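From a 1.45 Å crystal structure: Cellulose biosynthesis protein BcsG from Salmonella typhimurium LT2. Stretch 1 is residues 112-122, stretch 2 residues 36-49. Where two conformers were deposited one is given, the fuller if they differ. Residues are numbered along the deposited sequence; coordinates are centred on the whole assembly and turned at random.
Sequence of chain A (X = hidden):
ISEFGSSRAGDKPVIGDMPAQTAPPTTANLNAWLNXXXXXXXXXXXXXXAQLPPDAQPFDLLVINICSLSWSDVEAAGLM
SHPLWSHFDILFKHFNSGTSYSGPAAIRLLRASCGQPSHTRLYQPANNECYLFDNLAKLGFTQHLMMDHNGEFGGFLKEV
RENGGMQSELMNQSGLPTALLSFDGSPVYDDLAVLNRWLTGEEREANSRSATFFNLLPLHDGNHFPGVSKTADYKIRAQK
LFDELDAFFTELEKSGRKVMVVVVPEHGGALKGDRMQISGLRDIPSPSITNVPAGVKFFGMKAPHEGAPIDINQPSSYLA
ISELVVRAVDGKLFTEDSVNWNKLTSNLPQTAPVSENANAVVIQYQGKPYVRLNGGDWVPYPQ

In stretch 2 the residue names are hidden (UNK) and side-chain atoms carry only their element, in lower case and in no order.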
# COMPACT_ATOMS: atom_id res chain seq x y z
N ALA A 112 -1.96 7.12 -5.29
CA ALA A 112 -2.90 6.01 -5.43
C ALA A 112 -4.19 6.33 -6.21
O ALA A 112 -4.89 5.39 -6.60
CB ALA A 112 -3.31 5.47 -4.06
N SER A 113 -4.53 7.64 -6.37
CA SER A 113 -5.83 7.97 -6.94
C SER A 113 -5.86 7.97 -8.47
O SER A 113 -6.93 8.15 -9.03
CB SER A 113 -6.32 9.30 -6.39
OG SER A 113 -6.47 9.22 -4.95
N CYS A 114 -4.73 7.68 -9.12
CA CYS A 114 -4.74 7.43 -10.56
C CYS A 114 -4.11 6.08 -10.84
O CYS A 114 -3.46 5.52 -9.97
CB CYS A 114 -3.91 8.48 -11.29
SG CYS A 114 -4.69 10.10 -11.25
N GLY A 115 -4.32 5.57 -12.05
CA GLY A 115 -3.76 4.30 -12.45
C GLY A 115 -2.23 4.27 -12.43
O GLY A 115 -1.53 5.28 -12.21
N GLN A 116 -1.71 3.07 -12.58
CA GLN A 116 -0.29 2.82 -12.37
C GLN A 116 0.59 3.44 -13.47
O GLN A 116 0.41 3.08 -14.64
CB GLN A 116 -0.10 1.30 -12.39
CG GLN A 116 1.35 0.92 -12.11
CD GLN A 116 1.55 -0.54 -11.79
OE1 GLN A 116 0.72 -1.14 -11.10
NE2 GLN A 116 2.64 -1.11 -12.22
N PRO A 117 1.57 4.26 -13.09
CA PRO A 117 2.51 4.82 -14.09
C PRO A 117 3.75 3.97 -14.28
O PRO A 117 4.13 3.17 -13.42
CB PRO A 117 2.95 6.13 -13.44
CG PRO A 117 2.90 5.88 -11.96
CD PRO A 117 1.72 4.93 -11.77
N SER A 118 4.42 4.18 -15.41
CA SER A 118 5.80 3.68 -15.56
C SER A 118 6.70 4.30 -14.51
O SER A 118 6.37 5.34 -13.91
CB SER A 118 6.33 4.02 -16.97
OG SER A 118 6.43 5.44 -17.09
N HIS A 119 7.85 3.65 -14.29
CA HIS A 119 8.80 4.18 -13.36
C HIS A 119 9.23 5.63 -13.72
O HIS A 119 9.32 6.47 -12.83
CB HIS A 119 10.00 3.25 -13.23
CG HIS A 119 10.98 3.69 -12.22
ND1 HIS A 119 10.88 3.35 -10.88
CD2 HIS A 119 12.07 4.48 -12.33
CE1 HIS A 119 11.90 3.87 -10.22
NE2 HIS A 119 12.64 4.57 -11.08
N THR A 120 9.50 5.85 -15.01
CA THR A 120 9.88 7.17 -15.52
C THR A 120 8.86 8.23 -15.06
O THR A 120 9.27 9.27 -14.51
CB THR A 120 10.01 7.17 -17.07
OG1 THR A 120 10.92 6.14 -17.49
CG2 THR A 120 10.53 8.51 -17.57
N ARG A 121 7.57 7.94 -15.26
CA ARG A 121 6.46 8.87 -14.98
C ARG A 121 6.37 9.17 -13.47
O ARG A 121 5.89 10.25 -13.04
CB ARG A 121 5.13 8.33 -15.53
CG ARG A 121 4.69 8.65 -16.95
CD ARG A 121 3.19 9.13 -16.98
NE ARG A 121 2.16 8.07 -16.78
CZ ARG A 121 1.07 8.10 -15.99
NH1 ARG A 121 0.77 9.19 -15.25
NH2 ARG A 121 0.23 7.03 -15.95
N LEU A 122 6.84 8.25 -12.63
CA LEU A 122 6.86 8.55 -11.16
C LEU A 122 7.64 9.74 -10.73
O LEU A 122 7.39 10.33 -9.66
CB LEU A 122 7.49 7.43 -10.33
CG LEU A 122 6.67 6.27 -9.99
CD1 LEU A 122 7.51 5.35 -9.11
CD2 LEU A 122 5.34 6.64 -9.35
N UNK A 36 0.02 -1.34 -23.83
CA UNK A 36 -1.45 -1.39 -23.69
C UNK A 36 -1.85 -1.18 -22.22
O UNK A 36 -2.78 -0.43 -21.93
o UNK A 36 -1.64 -2.76 -25.62
c UNK A 36 -2.00 -2.71 -24.25
c UNK A 36 -3.52 -2.77 -24.13
N UNK A 37 -1.10 -1.82 -21.32
CA UNK A 37 -1.30 -1.62 -19.88
C UNK A 37 -1.09 -0.14 -19.51
O UNK A 37 -1.93 0.46 -18.85
c UNK A 37 -0.27 -2.29 -17.61
c UNK A 37 -1.11 -2.57 -15.35
c UNK A 37 -0.36 -2.56 -19.11
c UNK A 37 0.78 -1.52 -17.11
c UNK A 37 -1.20 -2.81 -16.73
c UNK A 37 -0.06 -1.80 -14.86
c UNK A 37 0.87 -1.25 -15.74
N UNK A 38 0.01 0.47 -19.96
CA UNK A 38 0.26 1.86 -19.61
C UNK A 38 -0.86 2.76 -20.12
O UNK A 38 -1.28 3.67 -19.42
c UNK A 38 4.17 1.05 -17.65
c UNK A 38 1.58 2.36 -20.20
c UNK A 38 5.18 1.16 -19.84
o UNK A 38 6.46 0.44 -18.00
c UNK A 38 2.84 1.82 -19.58
c UNK A 38 2.94 1.52 -18.19
c UNK A 38 3.99 1.63 -20.37
c UNK A 38 5.27 0.89 -18.50
N UNK A 39 -1.33 2.50 -21.35
CA UNK A 39 -2.40 3.34 -21.94
C UNK A 39 -3.66 3.22 -21.12
O UNK A 39 -4.28 4.23 -20.81
c UNK A 39 -2.65 2.93 -23.38
N UNK A 40 -4.03 1.98 -20.75
CA UNK A 40 -5.27 1.80 -20.00
C UNK A 40 -5.15 2.44 -18.63
O UNK A 40 -6.08 3.07 -18.13
c UNK A 40 -5.60 0.34 -19.87
N UNK A 41 -3.99 2.26 -17.98
CA UNK A 41 -3.83 2.78 -16.63
C UNK A 41 -3.90 4.29 -16.57
O UNK A 41 -4.39 4.87 -15.60
c UNK A 41 -3.51 0.47 -14.61
o UNK A 41 -3.49 1.14 -13.56
c UNK A 41 -2.50 2.30 -16.05
o UNK A 41 -4.28 -0.47 -14.84
c UNK A 41 -2.48 0.82 -15.68
N UNK A 42 -3.39 4.97 -17.61
CA UNK A 42 -3.32 6.43 -17.59
C UNK A 42 -4.73 7.05 -17.63
O UNK A 42 -4.89 8.20 -17.21
o UNK A 42 -0.56 10.04 -18.50
c UNK A 42 -2.45 6.93 -18.74
c UNK A 42 -2.22 8.42 -18.70
o UNK A 42 0.09 8.08 -19.31
c UNK A 42 -0.79 8.85 -18.83
N UNK A 43 -5.73 6.27 -18.08
CA UNK A 43 -7.11 6.74 -18.13
C UNK A 43 -7.88 6.48 -16.84
O UNK A 43 -9.04 6.87 -16.73
c UNK A 43 -7.61 6.21 -23.13
n UNK A 43 -8.30 7.37 -23.75
c UNK A 43 -8.13 5.87 -21.76
c UNK A 43 -7.82 6.05 -19.31
c UNK A 43 -7.23 6.44 -20.68
N UNK A 44 -7.25 5.85 -15.86
CA UNK A 44 -7.95 5.42 -14.64
C UNK A 44 -7.73 6.41 -13.52
O UNK A 44 -6.62 6.89 -13.30
n UNK A 44 -8.78 -0.80 -12.58
c UNK A 44 -7.81 -0.24 -13.29
n UNK A 44 -6.63 -0.85 -13.38
c UNK A 44 -7.43 4.05 -14.16
c UNK A 44 -7.58 2.96 -15.19
c UNK A 44 -7.02 1.64 -14.68
n UNK A 44 -8.00 0.97 -13.82
N UNK A 45 -8.81 6.72 -12.81
CA UNK A 45 -8.71 7.59 -11.64
C UNK A 45 -9.89 7.30 -10.74
O UNK A 45 -10.95 6.85 -11.20
c UNK A 45 -9.93 9.66 -12.56
c UNK A 45 -9.82 11.18 -12.69
c UNK A 45 -8.64 9.08 -12.04
c UNK A 45 -11.20 11.79 -12.94
n UNK A 45 -11.22 13.28 -12.85
N UNK A 46 -9.65 7.54 -9.47
CA UNK A 46 -10.73 7.60 -8.49
C UNK A 46 -11.33 8.98 -8.58
O UNK A 46 -10.65 9.99 -8.53
o UNK A 46 -9.36 6.25 -7.11
c UNK A 46 -11.26 7.30 -6.07
c UNK A 46 -10.15 7.42 -7.09
N UNK A 47 -12.63 9.06 -8.67
CA UNK A 47 -13.22 10.41 -8.59
C UNK A 47 -13.68 10.71 -7.17
O UNK A 47 -14.53 10.00 -6.63
c UNK A 47 -14.35 10.61 -9.59
o UNK A 47 -13.80 10.44 -10.90
c UNK A 47 -14.92 12.01 -9.50
N UNK A 48 -13.04 11.71 -6.57
CA UNK A 48 -13.49 12.28 -5.29
C UNK A 48 -14.64 13.26 -5.50
O UNK A 48 -14.73 13.90 -6.55
c UNK A 48 -9.86 9.97 -2.62
c UNK A 48 -11.59 11.64 -2.50
c UNK A 48 -9.72 10.23 -3.98
c UNK A 48 -11.45 11.90 -3.87
c UNK A 48 -10.49 11.18 -4.61
c UNK A 48 -10.83 10.67 -1.88
c UNK A 48 -12.33 12.91 -4.54
N UNK A 49 -15.55 13.37 -4.51
CA UNK A 49 -16.61 14.39 -4.64
C UNK A 49 -16.02 15.80 -4.61
O UNK A 49 -14.94 16.02 -4.05
c UNK A 49 -16.52 13.50 -2.41
c UNK A 49 -15.67 12.59 -3.26
c UNK A 49 -17.45 14.18 -3.37
O HOH W 1 0.38 4.33 -17.11

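Position 36 has a side chain of one carbon carrying one oxygen and one carbon. It does not reach stretch 1. The branched hydroxyl makes it Thr36.

Position 37 has one carbon and then a ring of six carbons, with no oxygen. The ring presents its edge to Gln116. This is Phe37. Phe37 CZ lies 3.7 Å from Gln116 CD.

Position 38 has the same six-carbon ring, but it bears one oxygen. The ring packs on Ser118. The oxygen identifies Tyr38. Tyr38 CZ lies 3.6 Å from Ser118 CB. Ser118 CB makes an off-centre CH-pi contact, 4.1 Å from the centroid of the Tyr38 ring.

Positions 39 and 40 each have one side-chain carbon. Neither touches stretch 1. They are Ala39 and Ala40.

Position 41 has three carbons, the third carrying two oxygens. One oxygen meets Gln116 N. Both terminal atoms are oxygen, so this is a carboxylate and not an amide: Glu41. Gln116 N donates to Glu41 OE1 at 2.8 Å along a nearly straight line, 170° at the hydrogen.

Position 42 has the same atoms: three carbons and two terminal oxygens. One oxygen approaches Arg121. This is Glu42. Glu42 OE1 lies 3.3 Å from Arg121 NE, over a face of the guanidinium, so the salt bridge rests on charge, with no N-H pointing at the oxygen.

Position 43 has four carbons in a row ending in nitrogen. Its CA-to-CB bond points away from stretch 1, which it does not touch. It is Lys43.

Position 44 has three carbons, a nitrogen, and a carbon carrying two more nitrogens. That guanidinium makes it Arg44. Its end leads away from stretch 1, and Arg44 NH1 forms a salt bridge with Glu41 OE2 at 2.8 Å. Arg44 O accepts from Gly115 N at 2.9 Å.

Position 45 again has four carbons in a row and a nitrogen. Its CB is 4.2 Å from Cys114 SG, and its end leads away. It is Lys45.

Position 46 has one carbon carrying an oxygen and a carbon. Its CB is 4.3 Å from Ser113 CB. It is Thr46. Thr46 N donates to Ser113 O at 2.8 Å.

Position 47 has the same branched group. Its CA-to-CB bond points away from stretch 1, which it does not touch. It is Thr47.

Position 48 has one carbon and a six-carbon ring without oxygen. The ring turns its edge to Ser113. It is Phe48. Phe48 CE1 lies 3.5 Å from Ser113 OG.

Position 49 has three carbons closing a ring onto the backbone N. It does not reach stretch 1. It is Pro49.

Two of the three hydrogen bonds between the stretches join backbone to backbone. They flank the single bridge between Cys114 and Lys45. Gly115 fits closely because it lacks a side chain: an ideal CB on Gly115 would lie 2.0 Å from Glu41 O. Glu41 has two partners: OE1 accepts from Gln116 N across the contact, and OE2 pairs with Arg44 NH1 within stretch 2. A water donates to Tyr38 O and Gln116 O and accepts from Arg121 NH2, joining the two stretches.

Stretch 2 (36-49) TFYAAEEKRKTTFP
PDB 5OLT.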